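Side-chain contact in molybdopterin converting factor, subunit 1 (Pyrococcus furiosus, PDB 1VJK), which probably serves as the small, ubiquitin-like MoaD-type subunit that works in molybdopterin biosynthesis: residues F17-Q22 and D65-I70. Sequence-based numbering, arbitrary orientation.
Sequences FARFRQ and DADVNI
Phe-20 reaches from the short helix 19-24 to the chain just ahead of strand 69-72 and sets the outer end of its ring against Asp-67 and Val-68. Its CZ lies 3.3 Å from the Asp-67 carbonyl O, which sits at the ring edge, near the ring plane, so that the weakly positive C-H rim rather than the pi cloud meets the oxygen. The same CZ packs 3.6 Å from Val-68 CG2, a methyl that approaches obliquely and also lies near CE1. With CG anti to its own carbonyl carbon (chi1 -58°), Phe-20 points its ring at Asp-67 and Val-68, CZ leading. These segments belong to the ubiquitin-like (beta-grasp) fold of the ThiS/MoaD family: residues 17-22 follow strand 10-16, residues 65-70 lead into the edge strand 69-72, and strand 88-92 runs between those two strands. Pro-93, just past strand 88-92, also touches Phe-20, while Val-91 and Phe-58 pack on Val-68. Arg-19 folds alongside the ring: its CG stands 4.2 Å above the ring centre, and farther out the guanidinium turns one face to Phe-20 CE1, 3.6 Å from its plane. Cutting Phe-20 back to an alanine is likely to leave Val-68 CG2 and the Arg-19 guanidinium without their aromatic neighbour. Arg-19 NH2 comes to 4.0 Å from Asp-67 CB, at the guanidinium edge, but stays 4.1 Å from Asp-67 OD1, too far for a salt bridge. Glu-56 takes the salt bridge with NH2 instead, whereas Asp-67 OD2 accepts a hydrogen bond from the backbone N of Val-57.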
ATOM      1  N   PHE A  17       3.882   8.166  -2.684  1.00  8.37           N
ATOM      2  CA  PHE A  17       5.082   8.962  -2.845  1.00  8.85           C
ATOM      3  C   PHE A  17       5.573   8.986  -4.266  1.00  8.81           C
ATOM      4  O   PHE A  17       5.406   8.024  -5.012  1.00  8.38           O
ATOM      5  CB  PHE A  17       6.199   8.403  -1.942  1.00 11.07           C
ATOM      6  CG  PHE A  17       5.931   8.578  -0.482  1.00 14.07           C
ATOM      7  CD1 PHE A  17       6.447   9.683   0.198  1.00 18.58           C
ATOM      8  CD2 PHE A  17       5.165   7.639   0.220  1.00 13.80           C
ATOM      9  CE1 PHE A  17       6.208   9.855   1.563  1.00 20.53           C
ATOM     10  CE2 PHE A  17       4.903   7.803   1.576  1.00 14.73           C
ATOM     11  CZ  PHE A  17       5.435   8.913   2.253  1.00 20.19           C
ATOM     12  N   ALA A  18       6.227  10.091  -4.623  1.00  9.04           N
ATOM     13  CA  ALA A  18       6.920  10.216  -5.903  1.00  8.07           C
ATOM     14  C   ALA A  18       5.971   9.877  -7.063  1.00  9.04           C
ATOM     15  O   ALA A  18       4.848  10.398  -7.095  1.00  8.85           O
ATOM     16  CB  ALA A  18       8.196   9.379  -5.920  1.00 11.72           C
ATOM     17  N   ARG A  19       6.388   9.026  -8.009  1.00  7.97           N
ATOM     18  CA  ARG A  19       5.542   8.861  -9.207  1.00  7.44           C
ATOM     19  C   ARG A  19       4.220   8.195  -8.900  1.00  8.03           C
ATOM     20  O   ARG A  19       3.274   8.311  -9.675  1.00  8.59           O
ATOM     21  CB  ARG A  19       6.276   8.138 -10.337  1.00  8.23           C
ATOM     22  CG  ARG A  19       6.495   6.668 -10.142  1.00  9.25           C
ATOM     23  CD  ARG A  19       7.324   6.115 -11.276  1.00  8.72           C
ATOM     24  NE  ARG A  19       7.638   4.713 -11.082  1.00  9.45           N
ATOM     25  CZ  ARG A  19       6.876   3.700 -11.517  1.00  9.50           C
ATOM     26  NH1 ARG A  19       5.746   3.926 -12.198  1.00  8.26           N
ATOM     27  NH2 ARG A  19       7.275   2.438 -11.250  1.00 10.06           N
ATOM     28  N   PHE A  20       4.126   7.524  -7.754  1.00  7.80           N
ATOM     29  CA  PHE A  20       2.874   6.836  -7.389  1.00  7.18           C
ATOM     30  C   PHE A  20       1.776   7.804  -7.017  1.00 10.09           C
ATOM     31  O   PHE A  20       0.602   7.430  -7.050  1.00 10.87           O
ATOM     32  CB  PHE A  20       3.158   5.760  -6.329  1.00  7.34           C
ATOM     33  CG  PHE A  20       4.143   4.762  -6.810  1.00  8.30           C
ATOM     34  CD1 PHE A  20       3.897   4.047  -7.969  1.00 10.95           C
ATOM     35  CD2 PHE A  20       5.374   4.582  -6.170  1.00  9.80           C
ATOM     36  CE1 PHE A  20       4.824   3.162  -8.497  1.00 10.25           C
ATOM     37  CE2 PHE A  20       6.308   3.680  -6.695  1.00 12.19           C
ATOM     38  CZ  PHE A  20       6.028   2.963  -7.858  1.00  9.37           C
ATOM     39  N   ARG A  21       2.139   9.050  -6.722  1.00  9.30           N
ATOM     40  CA  ARG A  21       1.140  10.111  -6.566  1.00  9.47           C
ATOM     41  C   ARG A  21       0.422  10.358  -7.881  1.00 11.38           C
ATOM     42  O   ARG A  21      -0.782  10.658  -7.872  1.00 11.20           O
ATOM     43  CB  ARG A  21       1.805  11.409  -6.091  1.00 12.20           C
ATOM     44  CG  ARG A  21       2.337  11.297  -4.692  1.00 12.80           C
ATOM     45  CD  ARG A  21       3.116  12.509  -4.226  1.00 13.95           C
ATOM     46  NE  ARG A  21       3.182  12.546  -2.763  1.00 15.55           N
ATOM     47  CZ  ARG A  21       3.593  13.590  -2.049  1.00 18.90           C
ATOM     48  NH1 ARG A  21       3.976  14.715  -2.651  1.00 18.58           N
ATOM     49  NH2 ARG A  21       3.597  13.513  -0.722  1.00 21.76           N
ATOM     50  N   GLN A  22       1.137  10.284  -9.013  1.00  9.70           N
ATOM     51  CA  GLN A  22       0.480  10.423 -10.297  1.00 10.10           C
ATOM     52  C   GLN A  22      -0.318   9.227 -10.673  1.00 11.11           C
ATOM     53  O   GLN A  22      -1.386   9.382 -11.243  1.00 13.28           O
ATOM     54  CB  GLN A  22       1.452  10.737 -11.434  1.00 10.48           C
ATOM     55  CG  GLN A  22       1.899  12.178 -11.505  1.00 13.58           C
ATOM     56  CD  GLN A  22       2.637  12.606 -10.276  1.00 15.78           C
ATOM     57  OE1 GLN A  22       3.745  12.113  -9.999  1.00 17.99           O
ATOM     58  NE2 GLN A  22       2.035  13.513  -9.505  1.00 16.88           N
ATOM     59  N   ASP A  65      14.453  -4.460  -5.941  1.00 15.85           N
ATOM     60  CA  ASP A  65      14.171  -4.895  -7.318  1.00 18.18           C
ATOM     61  C   ASP A  65      12.706  -4.693  -7.728  1.00 15.99           C
ATOM     62  O   ASP A  65      12.371  -4.748  -8.914  1.00 17.08           O
ATOM     63  CB  ASP A  65      14.583  -6.350  -7.516  1.00 20.63           C
ATOM     64  CG  ASP A  65      16.067  -6.577  -7.253  1.00 24.16           C
ATOM     65  OD1 ASP A  65      16.889  -5.723  -7.676  1.00 24.22           O
ATOM     66  OD2 ASP A  65      16.499  -7.571  -6.624  1.00 28.07           O
ATOM     67  N   ALA A  66      11.846  -4.469  -6.738  1.00 12.11           N
ATOM     68  CA  ALA A  66      10.425  -4.199  -6.972  1.00 10.17           C
ATOM     69  C   ALA A  66      10.212  -2.772  -7.456  1.00 11.29           C
ATOM     70  O   ALA A  66      11.078  -1.921  -7.315  1.00 13.01           O
ATOM     71  CB  ALA A  66       9.649  -4.435  -5.679  1.00 10.73           C
ATOM     72  N   ASP A  67       9.053  -2.514  -8.043  1.00  8.86           N
ATOM     73  CA  ASP A  67       8.688  -1.146  -8.382  1.00 10.34           C
ATOM     74  C   ASP A  67       8.222  -0.374  -7.150  1.00  9.21           C
ATOM     75  O   ASP A  67       8.406   0.847  -7.083  1.00 10.49           O
ATOM     76  CB  ASP A  67       7.571  -1.121  -9.423  1.00 11.77           C
ATOM     77  CG  ASP A  67       7.979  -1.749 -10.721  1.00 12.82           C
ATOM     78  OD1 ASP A  67       8.993  -1.289 -11.310  1.00 17.27           O
ATOM     79  OD2 ASP A  67       7.366  -2.711 -11.229  1.00 13.35           O
ATOM     80  N   VAL A  68       7.601  -1.087  -6.199  1.00  8.29           N
ATOM     81  CA  VAL A  68       6.935  -0.466  -5.069  1.00  8.53           C
ATOM     82  C   VAL A  68       7.346  -1.207  -3.815  1.00  7.31           C
ATOM     83  O   VAL A  68       7.375  -2.435  -3.806  1.00 10.77           O
ATOM     84  CB  VAL A  68       5.376  -0.600  -5.174  1.00  9.99           C
ATOM     85  CG1 VAL A  68       4.679   0.187  -4.064  1.00 12.69           C
ATOM     86  CG2 VAL A  68       4.834  -0.155  -6.538  1.00 16.30           C
ATOM     87  N   ASN A  69       7.595  -0.453  -2.747  1.00  9.04           N
ATOM     88  CA  ASN A  69       7.663  -1.016  -1.407  1.00  8.51           C
ATOM     89  C   ASN A  69       6.635  -0.314  -0.556  1.00 10.95           C
ATOM     90  O   ASN A  69       6.192   0.808  -0.874  1.00 11.51           O
ATOM     91  CB  ASN A  69       9.047  -0.791  -0.752  1.00 10.06           C
ATOM     92  CG  ASN A  69      10.173  -1.718  -1.290  1.00 11.61           C
ATOM     93  OD1 ASN A  69      11.294  -1.663  -0.771  1.00 10.98           O
ATOM     94  ND2 ASN A  69       9.891  -2.539  -2.310  1.00 10.17           N
ATOM     95  N   ILE A  70       6.237  -0.977   0.526  1.00 10.18           N
ATOM     96  CA  ILE A  70       5.254  -0.375   1.449  1.00 11.38           C
ATOM     97  C   ILE A  70       5.772  -0.411   2.865  1.00  9.29           C
ATOM     98  O   ILE A  70       6.693  -1.185   3.186  1.00 10.40           O
ATOM     99  CB  ILE A  70       3.846  -1.039   1.360  1.00 13.50           C
ATOM    100  CG1 ILE A  70       3.858  -2.485   1.896  1.00 13.78           C
ATOM    101  CG2 ILE A  70       3.244  -0.907  -0.068  1.00 13.24           C
ATOM    102  CD1 ILE A  70       3.565  -2.610   3.438  1.00 14.86           C
TER